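Side-chain contacts in dihydrodipicolinate reductase N-terminus domain-containing protein (Mycobacterium smegmatis, PDB 6IAQ), which probably catalyses the NADP-dependent reductive amination of ketones to amines, acting as a native amine dehydrogenase: residues A210-T215 and I258-G263; L27-Q32 and M310-P315. One frame throughout, in Å; residues are numbered along the deposited sequence.

Contact 1: A210-T215 and I258-G263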
loop_
_atom_site.group_PDB
_atom_site.type_symbol
_atom_site.label_atom_id
_atom_site.label_comp_id
_atom_site.label_asym_id
_atom_site.label_seq_id
_atom_site.Cartn_x
_atom_site.Cartn_y
_atom_site.Cartn_z
ATOM N N ALA A 210 -11.798 10.980 0.558
ATOM C CA ALA A 210 -10.317 10.901 0.515
ATOM C C ALA A 210 -9.876 10.214 -0.788
ATOM O O ALA A 210 -8.936 10.730 -1.425
ATOM C CB ALA A 210 -9.782 10.173 1.724
ATOM N N LEU A 211 -10.489 9.080 -1.154
ATOM C CA LEU A 211 -10.056 8.309 -2.355
ATOM C C LEU A 211 -10.323 9.145 -3.610
ATOM O O LEU A 211 -9.447 9.245 -4.458
ATOM C CB LEU A 211 -10.787 6.964 -2.390
ATOM C CG LEU A 211 -10.294 5.920 -1.392
ATOM C CD1 LEU A 211 -11.165 4.689 -1.465
ATOM C CD2 LEU A 211 -8.838 5.561 -1.641
ATOM N N VAL A 212 -11.498 9.750 -3.686
ATOM C CA VAL A 212 -11.911 10.608 -4.837
ATOM C C VAL A 212 -10.939 11.784 -4.969
ATOM O O VAL A 212 -10.439 12.015 -6.096
ATOM C CB VAL A 212 -13.371 11.043 -4.685
ATOM C CG1 VAL A 212 -13.744 12.178 -5.630
ATOM C CG2 VAL A 212 -14.311 9.850 -4.864
ATOM N N ALA A 213 -10.656 12.489 -3.871
ATOM C CA ALA A 213 -9.756 13.662 -3.872
ATOM C C ALA A 213 -8.337 13.209 -4.231
ATOM O O ALA A 213 -7.679 13.888 -5.060
ATOM C CB ALA A 213 -9.797 14.359 -2.534
ATOM N N ASP A 214 -7.860 12.106 -3.643
ATOM C CA ASP A 214 -6.490 11.603 -3.939
ATOM C C ASP A 214 -6.374 11.253 -5.436
ATOM O O ASP A 214 -5.307 11.434 -6.017
ATOM C CB ASP A 214 -6.107 10.410 -3.065
ATOM C CG ASP A 214 -4.726 9.884 -3.391
ATOM O OD1 ASP A 214 -3.731 10.525 -3.000
ATOM O OD2 ASP A 214 -4.667 8.868 -4.080
ATOM N N THR A 215 -7.428 10.739 -6.044
ATOM C CA THR A 215 -7.381 10.303 -7.461
ATOM C C THR A 215 -7.524 11.532 -8.374
ATOM O O THR A 215 -7.254 11.402 -9.573
ATOM C CB THR A 215 -8.420 9.213 -7.738
ATOM O OG1 THR A 215 -8.300 8.237 -6.686
ATOM C CG2 THR A 215 -8.199 8.557 -9.088
ATOM N N ILE A 258 -20.024 6.984 -4.305
ATOM C CA ILE A 258 -19.694 8.229 -5.036
ATOM C C ILE A 258 -19.424 7.864 -6.491
ATOM O O ILE A 258 -18.489 7.074 -6.748
ATOM C CB ILE A 258 -18.515 8.957 -4.383
ATOM C CG1 ILE A 258 -18.818 9.298 -2.916
ATOM C CG2 ILE A 258 -18.146 10.178 -5.215
ATOM C CD1 ILE A 258 -17.743 10.129 -2.247
ATOM N N GLU A 259 -20.221 8.426 -7.400
ATOM C CA GLU A 259 -19.949 8.387 -8.859
ATOM C C GLU A 259 -19.140 9.617 -9.223
ATOM O O GLU A 259 -19.455 10.699 -8.707
ATOM C CB GLU A 259 -21.242 8.363 -9.653
ATOM C CG GLU A 259 -22.166 7.265 -9.212
ATOM C CD GLU A 259 -23.404 7.152 -10.090
ATOM O OE1 GLU A 259 -23.472 7.869 -11.120
ATOM O OE2 GLU A 259 -24.302 6.371 -9.723
ATOM N N THR A 260 -18.135 9.449 -10.068
ATOM C CA THR A 260 -17.317 10.574 -10.565
ATOM C C THR A 260 -17.762 10.923 -11.983
ATOM O O THR A 260 -18.271 10.027 -12.692
ATOM C CB THR A 260 -15.827 10.230 -10.482
ATOM O OG1 THR A 260 -15.562 9.154 -11.388
ATOM C CG2 THR A 260 -15.419 9.870 -9.071
ATOM N N GLU A 261 -17.550 12.180 -12.381
ATOM C CA GLU A 261 -17.797 12.622 -13.774
ATOM C C GLU A 261 -16.911 11.775 -14.700
ATOM O O GLU A 261 -17.396 11.350 -15.743
ATOM C CB GLU A 261 -17.561 14.130 -13.918
ATOM C CG GLU A 261 -18.550 15.000 -13.151
ATOM C CD GLU A 261 -20.026 14.917 -13.567
ATOM O OE1 GLU A 261 -20.403 14.060 -14.432
ATOM O OE2 GLU A 261 -20.834 15.698 -12.994
ATOM N N GLU A 262 -15.681 11.469 -14.285
ATOM C CA GLU A 262 -14.658 10.827 -15.148
ATOM C C GLU A 262 -14.957 9.336 -15.382
ATOM O O GLU A 262 -14.290 8.758 -16.254
ATOM C CB GLU A 262 -13.264 11.024 -14.556
ATOM C CG GLU A 262 -12.811 12.469 -14.501
ATOM C CD GLU A 262 -13.272 13.269 -13.289
ATOM O OE1 GLU A 262 -14.094 12.754 -12.493
ATOM O OE2 GLU A 262 -12.812 14.406 -13.131
ATOM N N GLY A 263 -15.879 8.709 -14.646
ATOM C CA GLY A 263 -16.285 7.304 -14.892
ATOM C C GLY A 263 -16.172 6.394 -13.663
ATOM O O GLY A 263 -17.134 5.701 -13.318
#

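Contact 2: L27-Q32 and M310-P315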
loop_
_atom_site.group_PDB
_atom_site.type_symbol
_atom_site.label_atom_id
_atom_site.label_comp_id
_atom_site.label_asym_id
_atom_site.label_seq_id
_atom_site.Cartn_x
_atom_site.Cartn_y
_atom_site.Cartn_z
ATOM N N LEU A 27 5.317 4.856 25.122
ATOM C CA LEU A 27 6.426 4.543 26.061
ATOM C C LEU A 27 7.426 3.592 25.378
ATOM O O LEU A 27 8.624 3.880 25.427
ATOM C CB LEU A 27 5.834 3.953 27.342
ATOM C CG LEU A 27 4.944 4.908 28.137
ATOM C CD1 LEU A 27 4.304 4.188 29.304
ATOM C CD2 LEU A 27 5.750 6.090 28.632
ATOM N N ASP A 28 6.956 2.552 24.686
ATOM C CA ASP A 28 7.808 1.603 23.918
ATOM C C ASP A 28 8.644 2.342 22.862
ATOM O O ASP A 28 9.744 1.872 22.595
ATOM C CB ASP A 28 6.988 0.500 23.248
ATOM C CG ASP A 28 6.424 -0.518 24.235
ATOM O OD1 ASP A 28 6.799 -0.444 25.423
ATOM O OD2 ASP A 28 5.601 -1.382 23.823
ATOM N N LYS A 29 8.145 3.416 22.252
ATOM C CA LYS A 29 8.879 4.172 21.199
ATOM C C LYS A 29 9.868 5.159 21.841
ATOM O O LYS A 29 10.631 5.827 21.060
ATOM C CB LYS A 29 7.931 4.965 20.294
ATOM C CG LYS A 29 6.930 4.159 19.483
ATOM C CD LYS A 29 7.568 3.325 18.425
ATOM C CE LYS A 29 6.615 2.577 17.516
ATOM N NZ LYS A 29 7.099 1.191 17.266
ATOM N N GLY A 30 9.816 5.329 23.169
ATOM C CA GLY A 30 10.686 6.250 23.919
ATOM C C GLY A 30 10.092 7.641 24.070
ATOM O O GLY A 30 10.833 8.564 24.509
ATOM N N VAL A 31 8.814 7.821 23.730
ATOM C CA VAL A 31 8.155 9.154 23.813
ATOM C C VAL A 31 8.016 9.519 25.299
ATOM O O VAL A 31 7.797 8.630 26.127
ATOM C CB VAL A 31 6.803 9.176 23.081
ATOM C CG1 VAL A 31 6.015 10.433 23.361
ATOM C CG2 VAL A 31 6.980 9.009 21.587
ATOM N N GLN A 32 8.172 10.797 25.610
ATOM C CA GLN A 32 7.966 11.332 26.976
ATOM C C GLN A 32 6.499 11.758 27.097
ATOM O O GLN A 32 6.081 12.724 26.410
ATOM C CB GLN A 32 8.913 12.493 27.259
ATOM C CG GLN A 32 10.377 12.081 27.286
ATOM C CD GLN A 32 11.292 13.274 27.313
ATOM O OE1 GLN A 32 12.088 13.497 26.405
ATOM N NE2 GLN A 32 11.155 14.067 28.359
ATOM N N MET A 310 -1.864 5.622 14.461
ATOM C CA MET A 310 -1.795 6.965 15.093
ATOM C C MET A 310 -0.388 7.166 15.659
ATOM O O MET A 310 0.167 8.233 15.473
ATOM C CB MET A 310 -2.842 7.161 16.206
ATOM C CG MET A 310 -2.748 8.548 16.818
ATOM S SD MET A 310 -4.295 9.109 17.627
ATOM C CE MET A 310 -4.296 7.880 18.923
ATOM N N VAL A 311 0.170 6.185 16.341
ATOM C CA VAL A 311 1.529 6.295 16.949
ATOM C C VAL A 311 2.565 6.507 15.844
ATOM O O VAL A 311 3.334 7.493 15.942
ATOM C CB VAL A 311 1.838 5.088 17.839
ATOM C CG1 VAL A 311 3.302 5.046 18.274
ATOM C CG2 VAL A 311 0.920 5.077 19.054
ATOM N N ASN A 312 2.553 5.659 14.810
ATOM C CA ASN A 312 3.595 5.654 13.748
ATOM C C ASN A 312 3.429 6.936 12.924
ATOM O O ASN A 312 4.418 7.334 12.261
ATOM C CB ASN A 312 3.560 4.371 12.913
ATOM C CG ASN A 312 3.908 3.119 13.704
ATOM O OD1 ASN A 312 4.458 3.193 14.808
ATOM N ND2 ASN A 312 3.586 1.949 13.158
ATOM N N ARG A 313 2.273 7.613 13.009
ATOM C CA ARG A 313 2.063 8.912 12.317
ATOM C C ARG A 313 2.689 10.098 13.085
ATOM O O ARG A 313 2.838 11.176 12.489
ATOM C CB ARG A 313 0.578 9.206 12.089
ATOM C CG ARG A 313 -0.059 8.563 10.866
ATOM C CD ARG A 313 0.703 8.860 9.594
ATOM N NE ARG A 313 0.032 8.383 8.402
ATOM C CZ ARG A 313 0.591 8.361 7.186
ATOM N NH1 ARG A 313 1.845 8.793 6.990
ATOM N NH2 ARG A 313 -0.114 7.912 6.166
ATOM N N ILE A 314 3.038 9.960 14.354
ATOM C CA ILE A 314 3.399 11.145 15.190
ATOM C C ILE A 314 4.597 11.872 14.570
ATOM O O ILE A 314 4.549 13.097 14.432
ATOM C CB ILE A 314 3.603 10.770 16.670
ATOM C CG1 ILE A 314 2.252 10.522 17.358
ATOM C CG2 ILE A 314 4.406 11.846 17.401
ATOM C CD1 ILE A 314 2.376 9.803 18.666
ATOM N N PRO A 315 5.700 11.205 14.165
ATOM C CA PRO A 315 6.820 11.929 13.547
ATOM C C PRO A 315 6.414 12.653 12.255
ATOM O O PRO A 315 6.932 13.740 12.007
ATOM C CB PRO A 315 7.884 10.867 13.255
ATOM C CG PRO A 315 7.541 9.730 14.204
ATOM C CD PRO A 315 6.037 9.804 14.418
HETATM O O HOH W 1 6.415 1.078 14.006
#

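Contact 1: A210-T215 and I258-G263
Val212 of helix 203-215 packs on Ile258 and Thr260 at the end of strand 249-260, where the helix lies against the mixed sheet of the C-terminal domain. The contact is narrow, burying 105 Å² in all, and one methyl carries it: Val212 CG2 lies 3.9 Å from Ile258 CG2 and 4.4 Å from Thr260 CG2. The valine rotamer (chi1 166°) places CG1 opposite the backbone N, leaving CG2 beside that N and turned to the strand. Ile258 answers with its short branch, CG2, and the two side chains cross obliquely.

Strand 249-260 pairs antiparallel with strand 265-273 in a beta hairpin, whose type I turn runs from Thr260 to Gly263. Thr260 thus joins two environments: its methyl faces the helix, while OG1 bonds to the carbonyl of Pro264 across the hairpin and receives a weak bond from Gly263 N, 3.3 Å from Thr260 OG1. Val219 and Phe266, from the strands flanking 249-260 in the sheet, both touch Val212 and extend the apolar patch. The turn is also tied to the loop following the helix, where Thr218 OG1 is hydrogen-bonded to the carboxylate of Glu262.

Toward the end of the helix, Thr215 OG1 donates to Leu211 O at 2.7 Å, tilted 32° from the carbonyl plane, and Thr215 N reaches the same oxygen at 3.0 Å from the opposite face. The same turn borders the second subunit: the carboxylate of Asp214 forms salt bridges with Arg332 and Arg334 of that subunit.

Contact 2: L27-Q32 and M310-P315
Lys29 meets Val311 and Asn312 with the carbons of its side chain: CG rests 3.9 Å from Val311 CG1, and farther out CE is 3.5 Å from Asn312 OD1. The bend at chi2 (-68°) turns the outer chain, which passes the asparagine side chain at about a right angle. Lys29 NZ stays 4.1 Å from Asn312 OD1, and a water spans the gap through weak bonds, 3.3 Å from Lys29 NZ and 3.0 Å from Asn312 OD1.

Lys29 lies at the C-terminal end of helix 17-28, which follows the first strand, 9-13, of the NADP-binding Rossmann domain; Val311 and Asn312 lie near the C-terminal end of helix 302-312, so two distant parts of the chain meet here. A Schellman motif terminates the former helix: Gly30, at phi 91°, turns the chain toward strand 32-37, and Gly30 N bonds to Leu27 O at 2.9 Å.

The stronger polar partners lie farther out. Lys29 NZ bonds to the carbonyl of Arg336, in the C-terminal tail. Asn312 ND2 donates to the carbonyls of Gly154 and Ala156 of the second subunit, fixing the amide's rotation with OD1 turned to the lysine.

Both contacts are small and buried, and they share no helix or strand. Contact 1, centred about 22 Å from the chain centre, joins a helix to the sheet of a single domain; contact 2, about 17 Å from it, brings the Rossmann domain's first helix against a helix from late in the sequence. Their centres lie about 33 Å apart. Methyl packing alone bridges the segments of contact 1, whereas contact 2 mixes carbon packing with a water that bridges through weak bonds. Each also reaches the second subunit: charges do so beside contact 1, an amide bonded to carbonyl oxygens within contact 2.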